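Local coordinates for protein leucine aminopeptidase (Fimbriiglobus ruber, PDB 7D1B) that is a zinc-binding enzyme of peptidase family M28 that probably acts as a glutaminyl cyclase, closing N-terminal glutamine of peptides into pyroglutamate, at residues P149-D155 with H309-P315; E258-V262 with G332-Q337; A107-T111 with D185-Y189. Where two conformers were deposited one is given. Numbering follows the deposited sequence.

Interaction 1 (P149-D155 with H309-P315). With ZN (zinc ion), chain B.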
loop_
_atom_site.group_PDB
_atom_site.type_symbol
_atom_site.label_atom_id
_atom_site.label_comp_id
_atom_site.label_asym_id
_atom_site.label_seq_id
_atom_site.Cartn_x
_atom_site.Cartn_y
_atom_site.Cartn_z
ATOM N N PRO A 149 -16.401 12.262 9.557
ATOM C CA PRO A 149 -15.818 11.358 8.554
ATOM C C PRO A 149 -14.320 11.588 8.399
ATOM O O PRO A 149 -13.852 12.728 8.293
ATOM C CB PRO A 149 -16.580 11.703 7.267
ATOM C CG PRO A 149 -17.191 13.043 7.508
ATOM C CD PRO A 149 -17.444 13.136 8.985
ATOM N N PHE A 150 -13.572 10.491 8.377
ATOM C CA PHE A 150 -12.115 10.517 8.296
ATOM C C PHE A 150 -11.700 10.120 6.876
ATOM O O PHE A 150 -11.915 8.972 6.455
ATOM C CB PHE A 150 -11.527 9.581 9.355
ATOM C CG PHE A 150 -10.039 9.380 9.236
ATOM C CD1 PHE A 150 -9.156 10.460 9.209
ATOM C CD2 PHE A 150 -9.520 8.103 9.151
ATOM C CE1 PHE A 150 -7.771 10.256 9.091
ATOM C CE2 PHE A 150 -8.138 7.892 9.048
ATOM C CZ PHE A 150 -7.264 8.978 9.001
ATOM N N ALA A 151 -11.096 11.066 6.137
ATOM C CA ALA A 151 -10.793 10.858 4.725
ATOM C C ALA A 151 -9.555 10.007 4.502
ATOM O O ALA A 151 -9.428 9.387 3.440
ATOM C CB ALA A 151 -10.573 12.207 4.039
ATOM N N SER A 152 -8.616 9.998 5.441
ATOM C CA SER A 152 -7.479 9.075 5.357
ATOM C C SER A 152 -6.688 9.234 4.047
ATOM O O SER A 152 -6.273 8.251 3.451
ATOM C CB SER A 152 -7.974 7.631 5.524
ATOM O OG SER A 152 -6.936 6.744 5.852
ATOM N N ALA A 153 -6.462 10.474 3.593
ATOM C CA ALA A 153 -5.916 10.667 2.245
ATOM C C ALA A 153 -4.538 10.033 2.068
ATOM O O ALA A 153 -4.262 9.435 1.024
ATOM C CB ALA A 153 -5.828 12.148 1.911
ATOM N N ASN A 154 -3.652 10.185 3.048
ATOM C CA ASN A 154 -2.288 9.675 2.953
ATOM C C ASN A 154 -2.145 8.280 3.551
ATOM O O ASN A 154 -1.027 7.810 3.742
ATOM C CB ASN A 154 -1.338 10.644 3.659
ATOM C CG ASN A 154 0.129 10.427 3.296
ATOM O OD1 ASN A 154 0.469 10.050 2.163
ATOM N ND2 ASN A 154 1.011 10.688 4.255
ATOM N N ASP A 155 -3.250 7.617 3.864
ATOM C CA ASP A 155 -3.228 6.424 4.700
ATOM C C ASP A 155 -4.093 5.392 3.988
ATOM O O ASP A 155 -5.324 5.389 4.108
ATOM C CB ASP A 155 -3.732 6.845 6.071
ATOM C CG ASP A 155 -3.678 5.743 7.104
ATOM O OD1 ASP A 155 -3.455 4.561 6.765
ATOM O OD2 ASP A 155 -3.898 6.070 8.315
ATOM N N HIS A 309 -3.991 9.997 11.387
ATOM C CA HIS A 309 -5.210 9.762 12.162
ATOM C C HIS A 309 -5.823 11.056 12.697
ATOM O O HIS A 309 -6.480 11.056 13.749
ATOM C CB HIS A 309 -4.982 8.697 13.238
ATOM C CG HIS A 309 -4.670 7.358 12.645
ATOM N ND1 HIS A 309 -4.293 6.260 13.390
ATOM C CD2 HIS A 309 -4.701 6.942 11.350
ATOM C CE1 HIS A 309 -4.065 5.243 12.567
ATOM N NE2 HIS A 309 -4.335 5.619 11.331
ATOM N N LEU A 310 -5.651 12.153 11.951
ATOM C CA LEU A 310 -6.332 13.419 12.194
ATOM C C LEU A 310 -7.276 13.715 11.041
ATOM O O LEU A 310 -7.060 13.274 9.906
ATOM C CB LEU A 310 -5.347 14.590 12.348
ATOM C CG LEU A 310 -4.379 14.462 13.520
ATOM C CD1 LEU A 310 -3.403 15.647 13.544
ATOM C CD2 LEU A 310 -5.128 14.381 14.850
ATOM N N LEU A 311 -8.312 14.512 11.331
ATOM C CA LEU A 311 -9.256 14.894 10.285
ATOM C C LEU A 311 -8.595 15.691 9.173
ATOM O O LEU A 311 -9.149 15.771 8.067
ATOM C CB LEU A 311 -10.416 15.691 10.876
ATOM C CG LEU A 311 -11.299 14.868 11.812
ATOM C CD1 LEU A 311 -12.258 15.773 12.563
ATOM C CD2 LEU A 311 -12.065 13.807 11.029
ATOM N N SER A 312 -7.427 16.275 9.439
ATOM C CA SER A 312 -6.665 17.013 8.447
ATOM C C SER A 312 -5.873 16.116 7.487
ATOM O O SER A 312 -5.139 16.645 6.651
ATOM C CB SER A 312 -5.752 18.011 9.166
ATOM O OG SER A 312 -5.004 17.342 10.176
ATOM N N ASP A 313 -6.018 14.794 7.556
ATOM C CA ASP A 313 -5.396 13.900 6.575
ATOM C C ASP A 313 -6.274 13.878 5.323
ATOM O O ASP A 313 -7.069 12.962 5.098
ATOM C CB ASP A 313 -5.219 12.504 7.174
ATOM C CG ASP A 313 -4.536 11.531 6.225
ATOM O OD1 ASP A 313 -3.947 11.981 5.213
ATOM O OD2 ASP A 313 -4.598 10.302 6.492
ATOM N N THR A 314 -6.128 14.919 4.508
ATOM C CA THR A 314 -7.013 15.203 3.386
ATOM C C THR A 314 -6.196 15.349 2.111
ATOM O O THR A 314 -4.964 15.437 2.158
ATOM C CB THR A 314 -7.803 16.490 3.682
ATOM O OG1 THR A 314 -6.890 17.529 4.052
ATOM C CG2 THR A 314 -8.795 16.257 4.811
ATOM N N PRO A 315 -6.855 15.370 0.937
ATOM C CA PRO A 315 -6.091 15.364 -0.328
ATOM C C PRO A 315 -5.120 16.521 -0.489
ATOM O O PRO A 315 -4.114 16.366 -1.195
ATOM C CB PRO A 315 -7.190 15.365 -1.399
ATOM C CG PRO A 315 -8.295 14.607 -0.735
ATOM C CD PRO A 315 -8.287 15.111 0.692
HETATM ZN ZN ZN B . -3.982 4.599 9.610
HETATM O O HOH W 1 -11.079 13.838 7.268
HETATM O O HOH W 2 -3.776 8.972 8.742
HETATM O O HOH W 3 -1.950 4.096 9.850
#

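Interaction 2 (E258-V262 with G332-Q337). With GOL (glycerol), chain H.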
loop_
_atom_site.group_PDB
_atom_site.type_symbol
_atom_site.label_atom_id
_atom_site.label_comp_id
_atom_site.label_asym_id
_atom_site.label_seq_id
_atom_site.Cartn_x
_atom_site.Cartn_y
_atom_site.Cartn_z
ATOM N N GLU A 258 18.023 -2.551 -2.888
ATOM C CA GLU A 258 17.629 -2.268 -4.272
ATOM C C GLU A 258 16.754 -1.033 -4.360
ATOM O O GLU A 258 16.947 -0.192 -5.241
ATOM C CB GLU A 258 16.893 -3.458 -4.882
ATOM C CG GLU A 258 17.817 -4.600 -5.225
ATOM C CD GLU A 258 17.139 -5.745 -5.942
ATOM O OE1 GLU A 258 15.892 -5.753 -6.045
ATOM O OE2 GLU A 258 17.868 -6.646 -6.424
ATOM N N LEU A 259 15.760 -0.920 -3.468
ATOM C CA LEU A 259 14.827 0.195 -3.555
ATOM C C LEU A 259 15.531 1.517 -3.304
ATOM O O LEU A 259 15.315 2.498 -4.027
ATOM C CB LEU A 259 13.719 0.005 -2.543
ATOM C CG LEU A 259 12.586 -0.932 -2.807
ATOM C CD1 LEU A 259 11.771 -0.962 -1.532
ATOM C CD2 LEU A 259 11.724 -0.444 -3.979
ATOM N N TRP A 260 16.354 1.567 -2.263
ATOM C CA TRP A 260 17.055 2.807 -1.964
ATOM C C TRP A 260 18.133 3.105 -3.007
ATOM O O TRP A 260 18.394 4.277 -3.308
ATOM C CB TRP A 260 17.617 2.788 -0.532
ATOM C CG TRP A 260 16.676 3.340 0.526
ATOM C CD1 TRP A 260 16.877 4.483 1.251
ATOM C CD2 TRP A 260 15.421 2.789 0.988
ATOM N NE1 TRP A 260 15.830 4.684 2.123
ATOM C CE2 TRP A 260 14.929 3.662 1.986
ATOM C CE3 TRP A 260 14.682 1.638 0.679
ATOM C CZ2 TRP A 260 13.725 3.428 2.665
ATOM C CZ3 TRP A 260 13.481 1.419 1.345
ATOM C CH2 TRP A 260 13.011 2.309 2.331
ATOM N N ARG A 261 18.732 2.072 -3.620
ATOM C CA ARG A 261 19.653 2.295 -4.730
ATOM C C ARG A 261 18.917 2.930 -5.906
ATOM O O ARG A 261 19.379 3.924 -6.491
ATOM C CB ARG A 261 20.304 0.959 -5.123
ATOM C CG ARG A 261 21.396 1.086 -6.174
ATOM C CD ARG A 261 21.990 -0.266 -6.550
ATOM N NE ARG A 261 22.572 -0.901 -5.362
ATOM C CZ ARG A 261 22.207 -2.080 -4.845
ATOM N NH1 ARG A 261 21.307 -2.843 -5.449
ATOM N NH2 ARG A 261 22.766 -2.493 -3.711
ATOM N N VAL A 262 17.765 2.365 -6.276
ATOM C CA VAL A 262 16.968 2.968 -7.348
ATOM C C VAL A 262 16.591 4.405 -7.002
ATOM O O VAL A 262 16.664 5.295 -7.853
ATOM C CB VAL A 262 15.737 2.100 -7.665
ATOM C CG1 VAL A 262 14.777 2.827 -8.588
ATOM C CG2 VAL A 262 16.163 0.781 -8.290
ATOM N N GLY A 332 11.361 1.309 -11.232
ATOM C CA GLY A 332 12.763 0.947 -11.410
ATOM C C GLY A 332 13.092 -0.376 -10.750
ATOM O O GLY A 332 13.773 -1.223 -11.334
ATOM N N TRP A 333 12.589 -0.573 -9.532
ATOM C CA TRP A 333 12.733 -1.841 -8.824
ATOM C C TRP A 333 12.212 -3.000 -9.669
ATOM O O TRP A 333 12.873 -4.039 -9.805
ATOM C CB TRP A 333 11.983 -1.724 -7.492
ATOM C CG TRP A 333 11.850 -3.002 -6.707
ATOM C CD1 TRP A 333 12.856 -3.813 -6.252
ATOM C CD2 TRP A 333 10.624 -3.582 -6.247
ATOM N NE1 TRP A 333 12.325 -4.877 -5.548
ATOM C CE2 TRP A 333 10.956 -4.753 -5.528
ATOM C CE3 TRP A 333 9.269 -3.237 -6.399
ATOM C CZ2 TRP A 333 9.985 -5.559 -4.925
ATOM C CZ3 TRP A 333 8.301 -4.043 -5.802
ATOM C CH2 TRP A 333 8.665 -5.196 -5.078
ATOM N N ILE A 334 11.037 -2.823 -10.271
ATOM C CA ILE A 334 10.474 -3.858 -11.138
ATOM C C ILE A 334 11.410 -4.151 -12.309
ATOM O O ILE A 334 11.703 -5.314 -12.616
ATOM C CB ILE A 334 9.070 -3.447 -11.605
ATOM C CG1 ILE A 334 8.091 -3.544 -10.439
ATOM C CG2 ILE A 334 8.604 -4.289 -12.788
ATOM C CD1 ILE A 334 6.823 -2.681 -10.619
ATOM N N GLN A 335 11.882 -3.102 -12.985
ATOM C CA GLN A 335 12.645 -3.281 -14.213
ATOM C C GLN A 335 14.005 -3.909 -13.967
ATOM O O GLN A 335 14.522 -4.579 -14.862
ATOM C CB GLN A 335 12.845 -1.941 -14.904
ATOM C CG GLN A 335 11.599 -1.374 -15.542
ATOM C CD GLN A 335 11.833 0.064 -15.920
ATOM O OE1 GLN A 335 12.414 0.363 -16.970
ATOM N NE2 GLN A 335 11.452 0.973 -15.031
ATOM N N ILE A 336 14.623 -3.684 -12.802
ATOM C CA ILE A 336 15.975 -4.203 -12.583
ATOM C C ILE A 336 15.996 -5.679 -12.219
ATOM O O ILE A 336 17.075 -6.280 -12.182
ATOM C CB ILE A 336 16.810 -3.370 -11.591
ATOM C CG1 ILE A 336 16.243 -3.496 -10.170
ATOM C CG2 ILE A 336 16.937 -1.923 -12.055
ATOM C CD1 ILE A 336 17.090 -2.792 -9.129
ATOM N N GLN A 337 14.850 -6.291 -11.933
ATOM C CA GLN A 337 14.848 -7.715 -11.607
ATOM C C GLN A 337 15.330 -8.532 -12.795
ATOM O O GLN A 337 14.919 -8.313 -13.930
ATOM C CB GLN A 337 13.445 -8.199 -11.219
ATOM C CG GLN A 337 12.820 -7.429 -10.055
ATOM C CD GLN A 337 13.719 -7.418 -8.831
ATOM O OE1 GLN A 337 14.069 -8.477 -8.296
ATOM N NE2 GLN A 337 14.122 -6.230 -8.392
HETATM C C1 GOL H . 13.573 -8.329 -4.827
HETATM O O1 GOL H . 14.049 -7.018 -4.510
HETATM C C2 GOL H . 14.490 -9.386 -4.115
HETATM O O2 GOL H . 15.819 -9.313 -4.511
HETATM C C3 GOL H . 14.348 -9.199 -2.597
HETATM O O3 GOL H . 15.244 -10.094 -1.971
HETATM O O HOH W 4 16.626 -8.792 -7.426
#

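Interaction 3 (A107-T111 with D185-Y189). With ZN (zinc ion), chain B.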
loop_
_atom_site.group_PDB
_atom_site.type_symbol
_atom_site.label_atom_id
_atom_site.label_comp_id
_atom_site.label_asym_id
_atom_site.label_seq_id
_atom_site.Cartn_x
_atom_site.Cartn_y
_atom_site.Cartn_z
ATOM N N ALA A 107 -20.451 -10.396 11.904
ATOM C CA ALA A 107 -19.414 -10.631 10.921
ATOM C C ALA A 107 -19.293 -9.413 10.020
ATOM O O ALA A 107 -20.275 -8.704 9.750
ATOM C CB ALA A 107 -19.778 -11.837 10.058
ATOM N N VAL A 108 -18.076 -9.166 9.546
ATOM C CA VAL A 108 -17.827 -8.132 8.558
ATOM C C VAL A 108 -17.269 -8.791 7.313
ATOM O O VAL A 108 -16.342 -9.614 7.397
ATOM C CB VAL A 108 -16.924 -7.006 9.103
ATOM C CG1 VAL A 108 -15.605 -7.506 9.645
ATOM C CG2 VAL A 108 -16.735 -5.905 8.070
ATOM N N ASP A 109 -17.858 -8.445 6.169
ATOM C CA ASP A 109 -17.342 -8.873 4.877
ATOM C C ASP A 109 -16.107 -8.061 4.521
ATOM O O ASP A 109 -16.129 -6.831 4.608
ATOM C CB ASP A 109 -18.401 -8.626 3.804
ATOM C CG ASP A 109 -19.545 -9.593 3.879
ATOM O OD1 ASP A 109 -19.295 -10.789 4.114
ATOM O OD2 ASP A 109 -20.692 -9.150 3.687
ATOM N N MET A 110 -15.041 -8.754 4.135
ATOM C CA MET A 110 -13.790 -8.156 3.707
ATOM C C MET A 110 -13.484 -8.644 2.301
ATOM O O MET A 110 -13.804 -9.789 1.937
ATOM C CB MET A 110 -12.655 -8.592 4.634
ATOM C CG MET A 110 -12.876 -8.190 6.051
ATOM S SD MET A 110 -12.309 -6.491 6.226
ATOM C CE MET A 110 -12.416 -6.254 8.016
ATOM N N THR A 111 -12.818 -7.790 1.526
ATOM C CA THR A 111 -12.391 -8.168 0.177
ATOM C C THR A 111 -11.019 -7.572 -0.101
ATOM O O THR A 111 -10.885 -6.345 -0.160
ATOM C CB THR A 111 -13.378 -7.678 -0.895
ATOM O OG1 THR A 111 -14.704 -8.095 -0.563
ATOM C CG2 THR A 111 -13.013 -8.250 -2.270
ATOM N N ASP A 185 -7.928 -5.197 2.473
ATOM C CA ASP A 185 -9.006 -4.717 3.317
ATOM C C ASP A 185 -8.624 -4.888 4.791
ATOM O O ASP A 185 -7.676 -5.601 5.144
ATOM C CB ASP A 185 -10.271 -5.518 3.007
ATOM C CG ASP A 185 -11.573 -4.762 3.299
ATOM O OD1 ASP A 185 -11.577 -3.722 4.011
ATOM O OD2 ASP A 185 -12.619 -5.228 2.782
ATOM N N GLY A 186 -9.380 -4.224 5.655
ATOM C CA GLY A 186 -9.354 -4.540 7.070
ATOM C C GLY A 186 -8.011 -4.359 7.737
ATOM O O GLY A 186 -7.711 -5.053 8.718
ATOM N N GLU A 187 -7.189 -3.417 7.256
ATOM C CA GLU A 187 -5.965 -3.134 7.996
ATOM C C GLU A 187 -6.277 -2.502 9.342
ATOM O O GLU A 187 -5.627 -2.817 10.340
ATOM C CB GLU A 187 -5.020 -2.231 7.214
ATOM C CG GLU A 187 -3.665 -2.087 7.907
ATOM C CD GLU A 187 -3.391 -0.719 8.385
ATOM O OE1 GLU A 187 -3.925 0.254 7.819
ATOM O OE2 GLU A 187 -2.620 -0.622 9.354
ATOM N N GLU A 188 -7.241 -1.586 9.384
ATOM C CA GLU A 188 -7.503 -0.843 10.609
ATOM C C GLU A 188 -8.993 -0.525 10.733
ATOM O O GLU A 188 -9.419 0.632 10.860
ATOM C CB GLU A 188 -6.574 0.360 10.764
ATOM C CG GLU A 188 -6.610 1.376 9.656
ATOM C CD GLU A 188 -5.632 2.505 9.944
ATOM O OE1 GLU A 188 -5.131 2.599 11.110
ATOM O OE2 GLU A 188 -5.316 3.303 9.021
ATOM N N TYR A 189 -9.786 -1.597 10.773
ATOM C CA TYR A 189 -11.216 -1.527 11.047
ATOM C C TYR A 189 -11.408 -1.398 12.559
ATOM O O TYR A 189 -11.925 -2.289 13.240
ATOM C CB TYR A 189 -11.879 -2.769 10.463
ATOM C CG TYR A 189 -13.370 -2.866 10.671
ATOM C CD1 TYR A 189 -14.223 -1.876 10.212
ATOM C CD2 TYR A 189 -13.924 -3.964 11.318
ATOM C CE1 TYR A 189 -15.600 -1.967 10.407
ATOM C CE2 TYR A 189 -15.296 -4.071 11.507
ATOM C CZ TYR A 189 -16.133 -3.065 11.039
ATOM O OH TYR A 189 -17.502 -3.131 11.193
HETATM ZN ZN ZN B . -3.982 4.599 9.610
HETATM O O HOH W 5 -15.164 -4.716 3.250
HETATM O O HOH W 3 -1.950 4.096 9.850
#

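Interaction 1 (P149-D155 with H309-P315)
In the alpha/beta fold of M28 enzymes, metal ligands sit on loops at the ends of strands and helices, and this contact joins the loop leading into helix 153-167, and that helix's first turn, to the loop after strand 297-300, at the single zinc ion seen here. Asp155 OD2 and His309 NE2 each bind ZN at 2.0 Å; the 3.1 Å between these two atoms reflects shared coordination, not a hydrogen bond. Glu188 and a water complete the site, while Asp155 OD1 accepts a hydrogen bond from His130.

Direct hydrogen bonds converge on Asp313, the centre of an inverse gamma turn. Its backbone O receives Ala153 N at 3.0 Å, and its OD1, also bonded to Tyr305, receives Asn154 N at 2.8 Å, so one residue holds consecutive amides near the start of helix 153-167.

Packing fills the space between. Ala153 CB lies 4.0 Å from Pro315 CD, and the Phe150 ring spans the interface, with CZ 3.9 Å from His309 CA and the ring edge, through CE1, 3.2 Å from Leu310 O.

Two waters finish the join. Water 1 links Pro149 O and Ala151 N to Leu311 O. Water 2 lies just behind the metal ligands: it accepts from His309 N at 2.8 Å and donates to Asp155 OD2 at 2.9 Å and Asp313 OD2 at 2.7 Å.

Interaction 2 (E258-V262 with G332-Q337)
Helix-to-helix packing on one face of the central sheet is the motif here: a turn of helix 253-266 crosses the C-terminal end of helix 320-336, away from the zinc site. The axes of the short segments 258-262 and 332-336 approach to 9.6 Å at a signed crossing angle of 113°, so the helices run steeply across each other and touch over a compact patch.

At the crossing there is no room for a side chain on Gly332. Val262 CG1 rests 3.9 Å from Gly332 CA, and an ideal CB on that glycine would come within 2.6 Å of the same methyl group, a clash. One turn further on, Val262 CG2 meets Ile336 CD1 at 3.8 Å. Leu259 supplies a CH-pi contact, its CD2 over the face of the Trp333 five-membered ring, 4.1 Å from the centroid and 3.7 Å from Trp333 CG. Leu259 and Trp333 both also rest on Val230 of strand 225-232, which ties the crossing to the sheet.

Towards solvent the packing gives way to polar bonds. Gln337 NE2 donates to Glu258 OE1 at 3.0 Å and to Trp333 O at 2.9 Å, so the Gln337 side chain folds back over the last turn of its helix and bridges to the other one. A glycerol, probably from the crystallisation liquor, sits beside these polar groups: its O1 accepts from Trp333 NE1 at 2.9 Å and donates to Glu258 OE1 at 2.7 Å.

Interaction 3 (A107-T111 with D185-Y189)
Met110 lays its thioether along the start of the loop that carries a zinc ligand: its SD is 3.5 Å from Asp185 CG, and its CE is 3.6 Å from Gly186 CA and 4.3 Å from Tyr189 CB. Gly186 leaves room for that methyl group, since an ideal CB there would fall 2.7 Å from Met110 CE; its positive phi of 61° also suits a residue without a side chain. Two residues earlier on the strand, Val108 CG1 meets the Tyr189 ring at CE2, 3.9 Å away, extending the apolar surface.

The polar half of the contact depends on the Asp185 carboxylate. OD2 accepts a hydrogen bond from Thr111 N at 2.9 Å and another from water 5 at 2.6 Å; the same water donates to Asp109 O at 2.7 Å. The carboxylate thus takes the Thr111 amide directly and reaches Asp109 O through the water, just past the end of strand 178-184. Asp185 OD1 is held by Ser69.

From this base the loop reaches the zinc site, probably the catalytic centre, where Glu188 OE2 binds ZN at 1.9 Å and Glu188 OE1 forms a salt bridge with Arg134. In the fold, strand 108-117 is antiparallel to both of its neighbours, strand 91-99 on one side and strand 178-184 on the other; the loop 185-189 leaves the end of strand 178-184, with Met74 of helix 72-87 touching Asp185.

How the interactions relate
Along the chain the segments run 107-111, 149-155, 185-189, 258-262, 309-315 and 332-337, so interaction 1 crosses both others, whereas interaction 3 closes before interaction 2 opens. Interactions 1 and 3 have centres about 19 Å apart yet meet at the zinc ion, sharing water 3; Asp155 OD1 and Glu188 OE2 come within 3.2 Å there. Three ligands distant in sequence are thereby gathered, Asp155 from the first turn of helix 153-167, Glu188 and His309 from loops after strands 178-184 and 297-300. Interaction 2, its centre about 30 Å from interaction 1 and 32 Å from interaction 3, packs two helices against the sheet across the chain's centre, well away from the metal site.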